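PDB 3HZB: carbohydrate binding protein from Flavobacterium johnsoniae, which binds calcium through a betagamma-crystallin domain, the part described here, and probably binds carbohydrate as a whole, longer protein. Local coordinates for residues V33-Q45 with S66-S80. Sequence-based numbering, arbitrary orientation.
Sequences VLNDDISSLRITQ and SDNSCLNTTWNDKVS. With CA (calcium ion), chain M; CA (calcium ion), chain L; CA (calcium ion), chain K.
The paired calcium sites of a betagamma-crystallin domain, built from two N/D-N/D-X-X-S/T-S motifs that exchange ligands, join N35-S40 to N76-S80. In each site one motif supplies a carbonyl and a serine hydroxyl, and the other sends an aspartate across. D77 OD1 reaches the first calcium at 2.5 Å, beside D37 O and S39 OG, with K7 O and waters completing the shell; D36 OD1 does the same at the second calcium, next to K78 O, S80 OG and Q53 O. Both aspartates turn CG anti to their own carbonyl carbon (chi1 -65° in D36, -64° in D77), which swings each carboxylate over to the partner motif's metal. A second shell positions S39, whose OG donates to N76 OD1 over a very short 2.5 Å; at the equivalent place N35 ND2 lies 2.5 Å from S80 OG, too short for an ordinary N-H...O bond and so doubtful. Backbone bonds tie the halves together, D36 N to V79 O (3.1 Å) and D77 N to I38 O.

Farther along, L41 and N68 form one antiparallel hydrogen-bonded pair, and the CD1 of L41 meets CD2 of L71 at 3.8 Å, their side chains crossing at about a right angle. D67 OD1 accepts from I43 N at 2.7 Å and, with I43 O, binds a third calcium at a longer 2.9 Å, shared with D67 and I43 of the second subunit. Because each ion draws ligands from both segments, calcium binding probably stiffens their association.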
loop_
_atom_site.group_PDB
_atom_site.type_symbol
_atom_site.label_atom_id
_atom_site.label_comp_id
_atom_site.label_asym_id
_atom_site.label_seq_id
_atom_site.Cartn_x
_atom_site.Cartn_y
_atom_site.Cartn_z
ATOM N N VAL B 33 -9.921 -9.590 15.583
ATOM C CA VAL B 33 -10.435 -8.426 14.869
ATOM C C VAL B 33 -11.926 -8.285 15.159
ATOM O O VAL B 33 -12.688 -9.239 15.002
ATOM C CB VAL B 33 -10.207 -8.576 13.348
ATOM C CG1 VAL B 33 -10.782 -7.375 12.606
ATOM C CG2 VAL B 33 -8.716 -8.712 13.066
ATOM N N LEU B 34 -12.337 -7.091 15.576
ATOM C CA LEU B 34 -13.730 -6.826 15.926
ATOM C C LEU B 34 -14.616 -6.281 14.814
ATOM O O LEU B 34 -14.143 -5.730 13.820
ATOM C CB LEU B 34 -13.789 -5.850 17.103
ATOM C CG LEU B 34 -13.239 -6.322 18.450
ATOM C CD1 LEU B 34 -13.009 -5.119 19.359
ATOM C CD2 LEU B 34 -14.219 -7.301 19.090
ATOM N N ASN B 35 -15.918 -6.438 15.019
ATOM C CA ASN B 35 -16.932 -5.960 14.094
ATOM C C ASN B 35 -16.949 -4.429 14.142
ATOM O O ASN B 35 -16.620 -3.847 15.177
ATOM C CB ASN B 35 -18.297 -6.497 14.526
ATOM C CG ASN B 35 -19.403 -6.098 13.582
ATOM O OD1 ASN B 35 -20.362 -5.420 13.969
ATOM N ND2 ASN B 35 -19.280 -6.517 12.334
ATOM N N ASP B 36 -17.317 -3.785 13.032
ATOM C CA ASP B 36 -17.403 -2.321 12.964
ATOM C C ASP B 36 -16.243 -1.693 13.720
ATOM O O ASP B 36 -16.450 -0.849 14.590
ATOM C CB ASP B 36 -18.719 -1.845 13.592
ATOM C CG ASP B 36 -19.929 -2.304 12.818
ATOM O OD1 ASP B 36 -19.728 -2.961 11.783
ATOM O OD2 ASP B 36 -21.072 -2.010 13.234
ATOM N N ASP B 37 -15.024 -2.092 13.372
ATOM C CA ASP B 37 -13.847 -1.619 14.094
ATOM C C ASP B 37 -12.632 -1.298 13.225
ATOM O O ASP B 37 -11.805 -0.482 13.607
ATOM C CB ASP B 37 -13.464 -2.688 15.127
ATOM C CG ASP B 37 -12.491 -2.184 16.177
ATOM O OD1 ASP B 37 -11.467 -2.860 16.400
ATOM O OD2 ASP B 37 -12.756 -1.132 16.790
ATOM N N ILE B 38 -12.500 -1.942 12.072
ATOM C CA ILE B 38 -11.346 -1.688 11.213
ATOM C C ILE B 38 -11.306 -0.249 10.697
ATOM O O ILE B 38 -12.340 0.312 10.325
ATOM C CB ILE B 38 -11.327 -2.681 10.025
ATOM C CG1 ILE B 38 -11.152 -4.107 10.560
ATOM C CG2 ILE B 38 -10.197 -2.333 9.061
ATOM C CD1 ILE B 38 -11.312 -5.198 9.504
ATOM N N SER B 39 -10.113 0.349 10.688
ATOM C CA SER B 39 -9.946 1.728 10.222
ATOM C C SER B 39 -8.896 1.943 9.137
ATOM O O SER B 39 -8.927 2.950 8.435
ATOM C CB SER B 39 -9.639 2.647 11.398
ATOM O OG SER B 39 -10.803 2.846 12.164
ATOM N N SER B 40 -7.948 1.025 9.014
ATOM C CA SER B 40 -6.941 1.154 7.965
ATOM C C SER B 40 -6.481 -0.232 7.541
ATOM O O SER B 40 -6.692 -1.213 8.262
ATOM C CB SER B 40 -5.751 2.020 8.427
ATOM O OG SER B 40 -5.036 1.451 9.507
ATOM N N LEU B 41 -5.882 -0.316 6.357
ATOM C CA LEU B 41 -5.418 -1.594 5.838
ATOM C C LEU B 41 -4.183 -1.471 4.970
ATOM O O LEU B 41 -4.046 -0.526 4.200
ATOM C CB LEU B 41 -6.484 -2.264 4.966
ATOM C CG LEU B 41 -7.934 -2.479 5.377
ATOM C CD1 LEU B 41 -8.716 -1.178 5.269
ATOM C CD2 LEU B 41 -8.537 -3.517 4.436
ATOM N N ARG B 42 -3.290 -2.443 5.094
ATOM C CA ARG B 42 -2.108 -2.484 4.251
ATOM C C ARG B 42 -2.422 -3.615 3.285
ATOM O O ARG B 42 -2.902 -4.673 3.693
ATOM C CB ARG B 42 -0.852 -2.838 5.045
ATOM C CG ARG B 42 -0.228 -1.687 5.816
ATOM C CD ARG B 42 1.018 -2.167 6.539
ATOM N NE ARG B 42 1.584 -1.155 7.427
ATOM C CZ ARG B 42 2.375 -0.163 7.034
ATOM N NH1 ARG B 42 2.710 -0.035 5.755
ATOM N NH2 ARG B 42 2.834 0.706 7.926
ATOM N N ILE B 43 -2.183 -3.393 2.003
ATOM C CA ILE B 43 -2.449 -4.444 1.040
ATOM C C ILE B 43 -1.273 -4.659 0.103
ATOM O O ILE B 43 -0.841 -3.751 -0.614
ATOM C CB ILE B 43 -3.766 -4.169 0.272
ATOM C CG1 ILE B 43 -3.653 -4.654 -1.168
ATOM C CG2 ILE B 43 -4.156 -2.715 0.400
ATOM C CD1 ILE B 43 -4.927 -4.512 -1.921
ATOM N N THR B 44 -0.736 -5.873 0.149
ATOM C CA THR B 44 0.405 -6.238 -0.670
ATOM C C THR B 44 0.039 -6.286 -2.144
ATOM O O THR B 44 -1.000 -6.826 -2.533
ATOM C CB THR B 44 0.980 -7.604 -0.234
ATOM O OG1 THR B 44 1.459 -7.504 1.115
ATOM C CG2 THR B 44 2.131 -8.023 -1.147
ATOM N N GLN B 45 0.902 -5.696 -2.960
ATOM C CA GLN B 45 0.703 -5.665 -4.398
ATOM C C GLN B 45 0.377 -7.068 -4.898
ATOM O O GLN B 45 1.002 -8.048 -4.478
ATOM C CB GLN B 45 1.976 -5.168 -5.075
ATOM C CG GLN B 45 1.819 -4.813 -6.534
ATOM C CD GLN B 45 3.152 -4.479 -7.165
ATOM O OE1 GLN B 45 4.001 -3.843 -6.537
ATOM N NE2 GLN B 45 3.343 -4.901 -8.409
ATOM N N SER B 66 -4.997 -1.006 -2.543
ATOM C CA SER B 66 -3.758 -0.306 -2.208
ATOM C C SER B 66 -3.934 0.171 -0.769
ATOM O O SER B 66 -5.066 0.341 -0.311
ATOM C CB SER B 66 -3.528 0.885 -3.149
ATOM O OG SER B 66 -4.566 1.844 -3.040
ATOM N N ASP B 67 -2.830 0.360 -0.052
ATOM C CA ASP B 67 -2.898 0.796 1.342
ATOM C C ASP B 67 -3.876 1.950 1.534
ATOM O O ASP B 67 -3.864 2.918 0.769
ATOM C CB ASP B 67 -1.517 1.244 1.844
ATOM C CG ASP B 67 -0.493 0.135 1.821
ATOM O OD1 ASP B 67 -0.890 -1.046 1.765
ATOM O OD2 ASP B 67 0.719 0.444 1.875
ATOM N N ASN B 68 -4.721 1.838 2.555
ATOM C CA ASN B 68 -5.691 2.882 2.876
ATOM C C ASN B 68 -5.436 3.227 4.339
ATOM O O ASN B 68 -5.705 2.425 5.231
ATOM C CB ASN B 68 -7.119 2.367 2.701
ATOM C CG ASN B 68 -8.151 3.474 2.791
ATOM O OD1 ASN B 68 -8.179 4.235 3.759
ATOM N ND2 ASN B 68 -9.006 3.568 1.781
ATOM N N SER B 69 -4.911 4.424 4.574
ATOM C CA SER B 69 -4.567 4.858 5.922
ATOM C C SER B 69 -5.731 5.255 6.824
ATOM O O SER B 69 -5.545 5.415 8.027
ATOM C CB SER B 69 -3.580 6.026 5.847
ATOM O OG SER B 69 -4.178 7.132 5.194
ATOM N N CYS B 70 -6.922 5.418 6.264
ATOM C CA CYS B 70 -8.066 5.809 7.081
ATOM C C CYS B 70 -9.341 5.717 6.259
ATOM O O CYS B 70 -9.607 6.574 5.415
ATOM C CB CYS B 70 -7.865 7.244 7.573
ATOM S SG CYS B 70 -8.654 7.729 9.150
ATOM N N LEU B 71 -10.117 4.664 6.494
ATOM C CA LEU B 71 -11.362 4.468 5.767
ATOM C C LEU B 71 -12.261 5.686 5.926
ATOM O O LEU B 71 -12.216 6.371 6.950
ATOM C CB LEU B 71 -12.077 3.221 6.282
ATOM C CG LEU B 71 -11.278 1.928 6.079
ATOM C CD1 LEU B 71 -11.985 0.774 6.772
ATOM C CD2 LEU B 71 -11.114 1.652 4.590
ATOM N N ASN B 72 -13.079 5.956 4.916
ATOM C CA ASN B 72 -13.970 7.108 4.964
ATOM C C ASN B 72 -15.166 6.876 5.883
ATOM O O ASN B 72 -15.299 5.812 6.491
ATOM C CB ASN B 72 -14.428 7.481 3.548
ATOM C CG ASN B 72 -15.221 6.382 2.872
ATOM O OD1 ASN B 72 -15.407 6.403 1.654
ATOM N ND2 ASN B 72 -15.705 5.426 3.653
ATOM N N THR B 73 -16.029 7.882 5.982
ATOM C CA THR B 73 -17.206 7.812 6.841
ATOM C C THR B 73 -18.121 6.631 6.543
ATOM O O THR B 73 -18.787 6.114 7.438
ATOM C CB THR B 73 -18.041 9.099 6.734
ATOM O OG1 THR B 73 -17.211 10.228 7.029
ATOM C CG2 THR B 73 -19.202 9.061 7.714
ATOM N N THR B 74 -18.160 6.216 5.282
ATOM C CA THR B 74 -19.008 5.107 4.872
ATOM C C THR B 74 -18.452 3.752 5.296
ATOM O O THR B 74 -19.213 2.815 5.550
ATOM C CB THR B 74 -19.199 5.094 3.338
ATOM O OG1 THR B 74 -19.808 6.321 2.920
ATOM C CG2 THR B 74 -20.090 3.935 2.917
ATOM N N TRP B 75 -17.132 3.647 5.389
ATOM C CA TRP B 75 -16.527 2.371 5.740
ATOM C C TRP B 75 -15.786 2.255 7.055
ATOM O O TRP B 75 -15.529 1.145 7.516
ATOM C CB TRP B 75 -15.613 1.913 4.607
ATOM C CG TRP B 75 -16.399 1.505 3.422
ATOM C CD1 TRP B 75 -16.741 2.281 2.351
ATOM C CD2 TRP B 75 -17.022 0.236 3.217
ATOM N NE1 TRP B 75 -17.543 1.570 1.489
ATOM C CE2 TRP B 75 -17.732 0.311 1.997
ATOM C CE3 TRP B 75 -17.053 -0.961 3.948
ATOM C CZ2 TRP B 75 -18.465 -0.766 1.490
ATOM C CZ3 TRP B 75 -17.783 -2.034 3.443
ATOM C CH2 TRP B 75 -18.478 -1.928 2.225
ATOM N N ASN B 76 -15.436 3.381 7.665
ATOM C CA ASN B 76 -14.715 3.329 8.929
ATOM C C ASN B 76 -15.603 2.777 10.038
ATOM O O ASN B 76 -16.732 3.229 10.224
ATOM C CB ASN B 76 -14.215 4.714 9.327
ATOM C CG ASN B 76 -13.372 4.674 10.575
ATOM O OD1 ASN B 76 -12.349 3.990 10.618
ATOM N ND2 ASN B 76 -13.799 5.394 11.606
ATOM N N ASP B 77 -15.083 1.799 10.774
ATOM C CA ASP B 77 -15.831 1.175 11.861
ATOM C C ASP B 77 -17.165 0.624 11.378
ATOM O O ASP B 77 -18.170 0.723 12.079
ATOM C CB ASP B 77 -16.082 2.182 12.986
ATOM C CG ASP B 77 -14.803 2.649 13.635
ATOM O OD1 ASP B 77 -13.798 1.924 13.507
ATOM O OD2 ASP B 77 -14.799 3.720 14.277
ATOM N N LYS B 78 -17.167 0.041 10.184
ATOM C CA LYS B 78 -18.384 -0.512 9.613
ATOM C C LYS B 78 -18.177 -1.888 8.981
ATOM O O LYS B 78 -19.137 -2.564 8.654
ATOM C CB LYS B 78 -18.945 0.438 8.545
ATOM C CG LYS B 78 -19.455 1.768 9.072
ATOM C CD LYS B 78 -20.679 1.573 9.950
ATOM C CE LYS B 78 -21.232 2.898 10.452
ATOM N NZ LYS B 78 -22.364 2.675 11.398
ATOM N N VAL B 79 -16.934 -2.309 8.796
ATOM C CA VAL B 79 -16.689 -3.605 8.167
ATOM C C VAL B 79 -17.100 -4.782 9.050
ATOM O O VAL B 79 -16.725 -4.850 10.224
ATOM C CB VAL B 79 -15.204 -3.738 7.762
ATOM C CG1 VAL B 79 -14.940 -5.120 7.173
ATOM C CG2 VAL B 79 -14.859 -2.662 6.733
ATOM N N SER B 80 -17.881 -5.700 8.474
ATOM C CA SER B 80 -18.362 -6.880 9.193
ATOM C C SER B 80 -17.886 -8.205 8.612
ATOM O O SER B 80 -17.987 -9.247 9.261
ATOM C CB SER B 80 -19.885 -6.869 9.264
ATOM O OG SER B 80 -20.310 -5.883 10.181
HETATM CA CA CA M . -21.194 -3.514 9.795
HETATM CA CA CA L . -11.410 1.840 14.366
HETATM CA CA CA K . 1.307 -2.043 0.165
HETATM O O HOH W 1 -14.256 -4.214 11.480
HETATM O O HOH W 2 -22.511 -5.030 11.928
HETATM O O HOH W 3 -12.238 1.292 16.766
HETATM O O HOH W 4 -14.398 -0.852 9.160
HETATM O O HOH W 5 2.257 -1.344 3.235
HETATM O O HOH W 6 1.718 -4.196 2.025
HETATM O O HOH W 7 -12.311 4.286 14.746
HETATM O O HOH W 8 -9.920 3.751 15.710
HETATM O O HOH W 9 -22.248 -1.432 8.530
#